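Local coordinates for OxsB protein (Bacillus megaterium, PDB 5UL3) that catalyses the oxidative ring contraction of dAMP to an oxetane aldehyde in oxetanocin A biosynthesis, using S-adenosylmethionine, a [4Fe-4S] cluster and cobalamin, at residues A[124-129]-A[159-164]; A[134-139]-A[290-295]. All coordinates share one frame; numbering follows the deposited sequence.

Contact 1. Residues A[124-129]-A[159-164]; sequences NLCVIE and DMQVGT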
ATOM      1  N   ASN A 124       6.232   0.226 -14.015  1.00 25.19           N
ATOM      2  CA  ASN A 124       5.072   0.289 -13.129  1.00 23.95           C
ATOM      3  C   ASN A 124       3.896   0.893 -13.892  1.00 25.48           C
ATOM      4  O   ASN A 124       3.990   2.034 -14.353  1.00 25.97           O
ATOM      5  CB  ASN A 124       5.356   1.139 -11.889  1.00 25.56           C
ATOM      6  CG  ASN A 124       4.144   1.208 -10.960  1.00 31.42           C
ATOM      7  OD1 ASN A 124       3.469   0.203 -10.764  1.00 29.63           O
ATOM      8  ND2 ASN A 124       3.849   2.391 -10.423  1.00 29.80           N
ATOM      9  N   LEU A 125       2.801   0.143 -14.024  1.00 26.21           N
ATOM     10  CA  LEU A 125       1.629   0.685 -14.701  1.00 30.80           C
ATOM     11  C   LEU A 125       0.816   1.560 -13.754  1.00 36.26           C
ATOM     12  O   LEU A 125       0.914   1.458 -12.529  1.00 29.22           O
ATOM     13  CB  LEU A 125       0.745  -0.431 -15.269  1.00 26.76           C
ATOM     14  CG  LEU A 125       1.449  -1.502 -16.094  1.00 30.52           C
ATOM     15  CD1 LEU A 125       0.442  -2.411 -16.788  1.00 29.97           C
ATOM     16  CD2 LEU A 125       2.431  -0.892 -17.085  1.00 33.22           C
ATOM     17  N   CYS A 126       0.000   2.438 -14.344  1.00 29.19           N
ATOM     18  CA  CYS A 126      -0.843   3.342 -13.574  1.00 31.18           C
ATOM     19  C   CYS A 126      -1.944   3.860 -14.485  1.00 32.07           C
ATOM     20  O   CYS A 126      -1.661   4.294 -15.606  1.00 33.65           O
ATOM     21  CB  CYS A 126      -0.046   4.527 -13.011  1.00 30.83           C
ATOM     22  SG  CYS A 126      -1.020   5.615 -11.875  1.00 36.82           S
ATOM     23  N   VAL A 127      -3.184   3.801 -14.011  1.00 33.10           N
ATOM     24  CA  VAL A 127      -4.291   4.514 -14.643  1.00 33.59           C
ATOM     25  C   VAL A 127      -4.321   5.882 -13.970  1.00 39.23           C
ATOM     26  O   VAL A 127      -4.861   6.031 -12.874  1.00 41.81           O
ATOM     27  CB  VAL A 127      -5.612   3.761 -14.494  1.00 38.77           C
ATOM     28  CG1 VAL A 127      -6.737   4.487 -15.231  1.00 39.96           C
ATOM     29  CG2 VAL A 127      -5.475   2.335 -15.009  1.00 40.28           C
ATOM     30  N   ILE A 128      -3.686   6.876 -14.598  1.00 36.39           N
ATOM     31  CA  ILE A 128      -3.461   8.137 -13.897  1.00 45.80           C
ATOM     32  C   ILE A 128      -4.758   8.898 -13.643  1.00 51.85           C
ATOM     33  O   ILE A 128      -4.788   9.773 -12.768  1.00 49.10           O
ATOM     34  CB  ILE A 128      -2.461   9.039 -14.647  1.00 45.68           C
ATOM     35  CG1 ILE A 128      -2.816   9.138 -16.130  1.00 51.57           C
ATOM     36  CG2 ILE A 128      -1.034   8.539 -14.447  1.00 44.62           C
ATOM     37  CD1 ILE A 128      -1.823   9.973 -16.913  1.00 54.73           C
ATOM     38  N   GLU A 129      -5.831   8.590 -14.378  1.00 46.99           N
ATOM     39  CA  GLU A 129      -7.122   9.206 -14.070  1.00 52.71           C
ATOM     40  C   GLU A 129      -7.549   8.891 -12.643  1.00 58.97           C
ATOM     41  O   GLU A 129      -8.045   9.768 -11.924  1.00 53.56           O
ATOM     42  CB  GLU A 129      -8.199   8.731 -15.046  1.00 52.37           C
ATOM     43  CG  GLU A 129      -7.830   8.856 -16.503  1.00 70.09           C
ATOM     44  CD  GLU A 129      -7.215   7.583 -17.047  1.00 74.04           C
ATOM     45  OE1 GLU A 129      -7.955   6.779 -17.660  1.00 69.44           O
ATOM     46  OE2 GLU A 129      -5.994   7.382 -16.848  1.00 63.77           O
ATOM     47  N   ASP A 159       7.864   4.567 -14.792  1.00 28.25           N
ATOM     48  CA  ASP A 159       6.717   4.650 -13.888  1.00 26.46           C
ATOM     49  C   ASP A 159       5.631   5.491 -14.552  1.00 27.16           C
ATOM     50  O   ASP A 159       5.804   6.703 -14.719  1.00 28.86           O
ATOM     51  CB  ASP A 159       7.111   5.264 -12.540  1.00 30.55           C
ATOM     52  CG  ASP A 159       6.025   5.081 -11.462  1.00 28.81           C
ATOM     53  OD1 ASP A 159       4.873   4.742 -11.810  1.00 31.00           O
ATOM     54  OD2 ASP A 159       6.333   5.250 -10.257  1.00 36.07           O
ATOM     55  N   MET A 160       4.522   4.846 -14.924  1.00 25.25           N
ATOM     56  CA  MET A 160       3.373   5.582 -15.454  1.00 25.52           C
ATOM     57  C   MET A 160       2.747   6.524 -14.437  1.00 29.49           C
ATOM     58  O   MET A 160       1.960   7.392 -14.836  1.00 31.48           O
ATOM     59  CB  MET A 160       2.308   4.612 -15.957  1.00 24.57           C
ATOM     60  CG  MET A 160       2.746   3.822 -17.181  1.00 28.64           C
ATOM     61  SD  MET A 160       1.396   2.838 -17.824  1.00 29.91           S
ATOM     62  CE  MET A 160       0.396   4.138 -18.599  1.00 33.30           C
ATOM     63  N   GLN A 161       3.077   6.404 -13.146  1.00 28.92           N
ATOM     64  CA  GLN A 161       2.512   7.332 -12.167  1.00 31.11           C
ATOM     65  C   GLN A 161       2.886   8.770 -12.468  1.00 33.23           C
ATOM     66  O   GLN A 161       2.135   9.686 -12.116  1.00 35.32           O
ATOM     67  CB  GLN A 161       2.988   7.019 -10.759  1.00 32.57           C
ATOM     68  CG  GLN A 161       2.444   5.773 -10.125  1.00 28.67           C
ATOM     69  CD  GLN A 161       2.907   5.712  -8.678  1.00 34.38           C
ATOM     70  OE1 GLN A 161       2.153   6.026  -7.762  1.00 30.41           O
ATOM     71  NE2 GLN A 161       4.170   5.378  -8.477  1.00 32.34           N
ATOM     72  N   VAL A 162       4.052   9.000 -13.051  1.00 30.27           N
ATOM     73  CA  VAL A 162       4.522  10.357 -13.299  1.00 30.15           C
ATOM     74  C   VAL A 162       4.211  10.797 -14.732  1.00 36.08           C
ATOM     75  O   VAL A 162       4.854  11.710 -15.253  1.00 34.12           O
ATOM     76  CB  VAL A 162       6.018  10.523 -12.964  1.00 37.83           C
ATOM     77  CG1 VAL A 162       6.272  10.268 -11.463  1.00 32.11           C
ATOM     78  CG2 VAL A 162       6.905   9.614 -13.828  1.00 32.51           C
ATOM     79  N   GLY A 163       3.247  10.145 -15.377  1.00 31.64           N
ATOM     80  CA  GLY A 163       2.709  10.598 -16.637  1.00 35.55           C
ATOM     81  C   GLY A 163       3.248   9.931 -17.878  1.00 37.23           C
ATOM     82  O   GLY A 163       2.771  10.241 -18.975  1.00 34.32           O
ATOM     83  N   THR A 164       4.217   9.027 -17.754  1.00 30.40           N
ATOM     84  CA  THR A 164       4.761   8.352 -18.927  1.00 29.84           C
ATOM     85  C   THR A 164       3.665   7.576 -19.645  1.00 30.50           C
ATOM     86  O   THR A 164       2.980   6.746 -19.044  1.00 33.24           O
ATOM     87  CB  THR A 164       5.902   7.409 -18.514  1.00 26.68           C
ATOM     88  OG1 THR A 164       6.804   8.117 -17.649  1.00 29.00           O
ATOM     89  CG2 THR A 164       6.663   6.929 -19.755  1.00 29.53           C
TER

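Contact 2. Residues A[134-139]-A[290-295]; sequences PRLNLS and PSLDIL. With EDO (1,2-ethanediol), chain V.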
ATOM      1  N   PRO A 134       1.262  10.527  -7.131  1.00 40.23           N
ATOM      2  CA  PRO A 134       2.091   9.320  -7.080  1.00 35.47           C
ATOM      3  C   PRO A 134       2.647   9.053  -5.685  1.00 37.48           C
ATOM      4  O   PRO A 134       2.678   9.919  -4.812  1.00 34.64           O
ATOM      5  CB  PRO A 134       3.216   9.632  -8.070  1.00 36.91           C
ATOM      6  CG  PRO A 134       3.330  11.119  -8.038  1.00 47.38           C
ATOM      7  CD  PRO A 134       1.945  11.654  -7.786  1.00 38.31           C
ATOM      8  N   ARG A 135       3.074   7.808  -5.484  1.00 25.81           N
ATOM      9  CA  ARG A 135       3.887   7.430  -4.334  1.00 26.06           C
ATOM     10  C   ARG A 135       5.038   6.583  -4.860  1.00 25.57           C
ATOM     11  O   ARG A 135       4.888   5.857  -5.846  1.00 26.85           O
ATOM     12  CB  ARG A 135       3.096   6.639  -3.272  1.00 34.16           C
ATOM     13  CG  ARG A 135       2.583   5.313  -3.795  1.00 38.32           C
ATOM     14  CD  ARG A 135       1.672   4.554  -2.809  1.00 45.43           C
ATOM     15  NE  ARG A 135       2.328   3.637  -1.864  1.00 42.76           N
ATOM     16  CZ  ARG A 135       3.048   2.557  -2.193  1.00 49.37           C
ATOM     17  NH1 ARG A 135       3.276   2.256  -3.472  1.00 39.37           N
ATOM     18  NH2 ARG A 135       3.564   1.777  -1.228  1.00 29.36           N
ATOM     19  N   LEU A 136       6.191   6.727  -4.229  1.00 24.26           N
ATOM     20  CA  LEU A 136       7.364   5.933  -4.592  1.00 24.44           C
ATOM     21  C   LEU A 136       6.973   4.476  -4.793  1.00 27.08           C
ATOM     22  O   LEU A 136       6.391   3.846  -3.899  1.00 23.70           O
ATOM     23  CB  LEU A 136       8.413   6.061  -3.492  1.00 24.84           C
ATOM     24  CG  LEU A 136       9.703   5.242  -3.678  1.00 24.29           C
ATOM     25  CD1 LEU A 136      10.419   5.604  -4.967  1.00 30.64           C
ATOM     26  CD2 LEU A 136      10.614   5.438  -2.480  1.00 28.40           C
ATOM     27  N   ASN A 137       7.244   3.938  -5.979  1.00 22.97           N
ATOM     28  CA  ASN A 137       6.770   2.594  -6.298  1.00 24.86           C
ATOM     29  C   ASN A 137       7.763   1.552  -5.798  1.00 25.58           C
ATOM     30  O   ASN A 137       8.825   1.342  -6.396  1.00 21.12           O
ATOM     31  CB  ASN A 137       6.515   2.408  -7.786  1.00 24.96           C
ATOM     32  CG  ASN A 137       5.958   1.020  -8.095  1.00 30.31           C
ATOM     33  OD1 ASN A 137       6.641   0.193  -8.696  1.00 25.66           O
ATOM     34  ND2 ASN A 137       4.717   0.744  -7.640  1.00 25.60           N
ATOM     35  N   LEU A 138       7.386   0.851  -4.737  1.00 22.77           N
ATOM     36  CA  LEU A 138       8.256  -0.179  -4.178  1.00 23.17           C
ATOM     37  C   LEU A 138       8.245  -1.450  -5.011  1.00 23.16           C
ATOM     38  O   LEU A 138       9.241  -2.192  -5.017  1.00 23.16           O
ATOM     39  CB  LEU A 138       7.805  -0.485  -2.748  1.00 21.41           C
ATOM     40  CG  LEU A 138       7.816   0.740  -1.816  1.00 21.02           C
ATOM     41  CD1 LEU A 138       7.352   0.343  -0.422  1.00 23.14           C
ATOM     42  CD2 LEU A 138       9.228   1.360  -1.738  1.00 24.06           C
ATOM     43  N   SER A 139       7.126  -1.737  -5.678  1.00 22.10           N
ATOM     44  CA  SER A 139       7.008  -2.950  -6.479  1.00 23.44           C
ATOM     45  C   SER A 139       8.192  -3.085  -7.423  1.00 24.30           C
ATOM     46  O   SER A 139       8.844  -4.134  -7.485  1.00 27.10           O
ATOM     47  CB  SER A 139       5.701  -2.920  -7.268  1.00 27.35           C
ATOM     48  OG  SER A 139       4.616  -2.576  -6.424  1.00 26.64           O
ATOM     49  N   PRO A 290      14.824   1.015  -1.577  1.00 21.25           N
ATOM     50  CA  PRO A 290      14.280   1.033  -2.936  1.00 20.37           C
ATOM     51  C   PRO A 290      15.036   2.024  -3.807  1.00 22.08           C
ATOM     52  O   PRO A 290      15.519   3.056  -3.330  1.00 20.72           O
ATOM     53  CB  PRO A 290      12.826   1.489  -2.738  1.00 24.03           C
ATOM     54  CG  PRO A 290      12.835   2.172  -1.423  1.00 27.41           C
ATOM     55  CD  PRO A 290      13.816   1.429  -0.587  1.00 22.75           C
ATOM     56  N   SER A 291      15.118   1.707  -5.093  1.00 20.90           N
ATOM     57  CA  SER A 291      15.792   2.603  -6.024  1.00 23.79           C
ATOM     58  C   SER A 291      15.022   3.916  -6.106  1.00 28.70           C
ATOM     59  O   SER A 291      13.790   3.929  -6.069  1.00 22.76           O
ATOM     60  CB  SER A 291      15.894   1.953  -7.407  1.00 23.10           C
ATOM     61  OG  SER A 291      16.755   0.805  -7.337  1.00 22.67           O
ATOM     62  N   LEU A 292      15.748   5.025  -6.236  1.00 24.03           N
ATOM     63  CA  LEU A 292      15.123   6.348  -6.153  1.00 26.89           C
ATOM     64  C   LEU A 292      15.142   7.100  -7.485  1.00 29.15           C
ATOM     65  O   LEU A 292      14.910   8.322  -7.506  1.00 24.54           O
ATOM     66  CB  LEU A 292      15.789   7.174  -5.051  1.00 23.14           C
ATOM     67  CG  LEU A 292      15.701   6.538  -3.656  1.00 25.36           C
ATOM     68  CD1 LEU A 292      16.513   7.310  -2.623  1.00 26.18           C
ATOM     69  CD2 LEU A 292      14.245   6.417  -3.202  1.00 27.39           C
ATOM     70  N   ASP A 293      15.339   6.378  -8.597  1.00 24.96           N
ATOM     71  CA  ASP A 293      15.395   6.977  -9.936  1.00 25.53           C
ATOM     72  C   ASP A 293      14.205   7.893 -10.230  1.00 29.33           C
ATOM     73  O   ASP A 293      14.352   8.919 -10.909  1.00 28.38           O
ATOM     74  CB  ASP A 293      15.420   5.886 -11.008  1.00 25.68           C
ATOM     75  CG  ASP A 293      16.602   4.919 -10.863  1.00 26.70           C
ATOM     76  OD1 ASP A 293      17.110   4.728  -9.741  1.00 27.18           O
ATOM     77  OD2 ASP A 293      16.997   4.359 -11.899  1.00 27.22           O
ATOM     78  N   ILE A 294      13.008   7.506  -9.780  1.00 28.20           N
ATOM     79  CA  ILE A 294      11.778   8.225 -10.123  1.00 23.08           C
ATOM     80  C   ILE A 294      11.462   9.335  -9.134  1.00 24.72           C
ATOM     81  O   ILE A 294      10.527  10.119  -9.366  1.00 27.18           O
ATOM     82  CB  ILE A 294      10.604   7.223 -10.214  1.00 24.35           C
ATOM     83  CG1 ILE A 294      10.994   5.998 -11.048  1.00 31.65           C
ATOM     84  CG2 ILE A 294       9.361   7.848 -10.863  1.00 26.37           C
ATOM     85  CD1 ILE A 294      11.308   6.301 -12.517  1.00 31.34           C
ATOM     86  N   LEU A 295      12.239   9.462  -8.061  1.00 22.12           N
ATOM     87  CA  LEU A 295      11.845  10.325  -6.954  1.00 25.42           C
ATOM     88  C   LEU A 295      11.717  11.786  -7.393  1.00 30.89           C
ATOM     89  O   LEU A 295      10.755  12.471  -7.013  1.00 27.10           O
ATOM     90  CB  LEU A 295      12.846  10.186  -5.806  1.00 24.69           C
ATOM     91  CG  LEU A 295      12.413  10.939  -4.545  1.00 28.91           C
ATOM     92  CD1 LEU A 295      11.055  10.421  -4.072  1.00 28.07           C
ATOM     93  CD2 LEU A 295      13.455  10.836  -3.437  1.00 28.42           C
TER
HETATM   94  C1  EDO V 821       0.444   6.911   0.410  1.00 51.12           C
HETATM   95  O1  EDO V 821      -0.060   7.907  -0.496  1.00 61.29           O
HETATM   96  C2  EDO V 821      -0.146   5.543   0.071  1.00 42.55           C
HETATM   97  O2  EDO V 821       0.743   4.515   0.519  1.00 47.69           O

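Contact 1. Residues A[124-129]-A[159-164]
Asn124 and Asp159 lie side by side and point the same way, and the amide of Asn124 gives a hydrogen bond from ND2 to Asp159 OD1 over 2.9 Å. The carboxylate is met from above its plane, the two planar groups being turned 65° apart. Backbone N of Gln161 reaches the same OD1 from the opposite face, at 2.8 Å, which closes an Asx turn. The other carboxylate oxygen, Asp159 OD2, takes Gln161 NE2 on its syn lone pair at 2.8 Å. The carboxylate is thus gripped at both oxygens, and three bonds limit its rotation. Asn124 and Asp159 are the last residues of the neighbouring parallel strands 119-124 and 154-159 of the cobalamin-binding Rossmann domain, and the bond from Met160 N to Asn124 O (2.9 Å, 164° at the hydrogen) continues the pairing to the first residue after strand 154-159. Beyond it the contact turns apolar. Met160 runs alongside Leu125, its SD 3.9 Å from Leu125 CD2, and then bends at chi3 (74°) to bring CE near Cys126 O; Leu192 of helix 190-205 touches both side chains. Cys126 CB rests 3.8 Å from Met160 CB, while its SG lies over CA and CG of Gln161. At the exposed end, Ile128 presses CG2 to 3.2 Å from Met160 O.

Contact 2. Residues A[134-139]-A[290-295]
Leu138 and Pro290 have CA atoms 6.3 Å apart, and those of Leu136 and Leu295 are separated by 6.7 Å, a spacing at which no hydrogen bond links the two backbones and side chains fill the interval. Within 290-295 the chain folds into a type I beta turn from Leu292 to Leu295, closed by Leu295 N to Leu292 O at 3.0 Å. The two methyls of Leu136 divide the work: CD2 meets Leu292 CD2 at 3.8 Å and also nears Pro290 CG, whereas CD1 faces Ser291 O at 3.9 Å. The Leu136 side chain crosses that of Pro290 at about a right angle. Leu138 instead lies beside the proline, pointing the same way, with CD2 3.7 Å from Pro290 CG and equally near its CB. The ring therefore receives one methyl from each leucine. Arg135 takes no part in this apolar patch; its NE donates to O2 of a 1,2-ethanediol, probably from the crystallisation liquor, at 3.0 Å, and its NH2 is hydrogen-bonded to cobalamin, as is Ser139 OG. The segment 134-139 enters helix 138-149 with Asn137 as N-cap, and on that helix Ser144 OG shares a hydrogen bond with Ser291 OG while Arg148 forms a salt bridge with Asp293. Helix 335-351 packs on Pro290, Leu292 and Leu295, and strand 305-311 touches Leu138, Pro290 and Leu295, so the patch lies where the cobalamin-binding domain meets this strand and helix of the radical SAM core.

How the contacts relate
Both contacts are largely buried, their centres 12 Å apart, but contact 1 reaches the surface at one end whereas every touching residue of contact 2 is buried. Contact 1 stays within the Rossmann domain and mixes a polar cluster with apolar packing; contact 2 has no hydrogen bond across its segments, is mainly aliphatic and reaches towards the radical SAM core. Their segments alternate along the chain, 134-139 following 124-129 in the connection to helix 138-149. They meet directly: Gln161 NE2 probably donates to Arg135 O (2.8 Å), and the Asn124 and Asn137 amides pack together. Cobalamin touches both, through a weak hydrogen bond to Gln161 OE1 and hydrogen bonds with Arg135 NH2 and Ser139 OG.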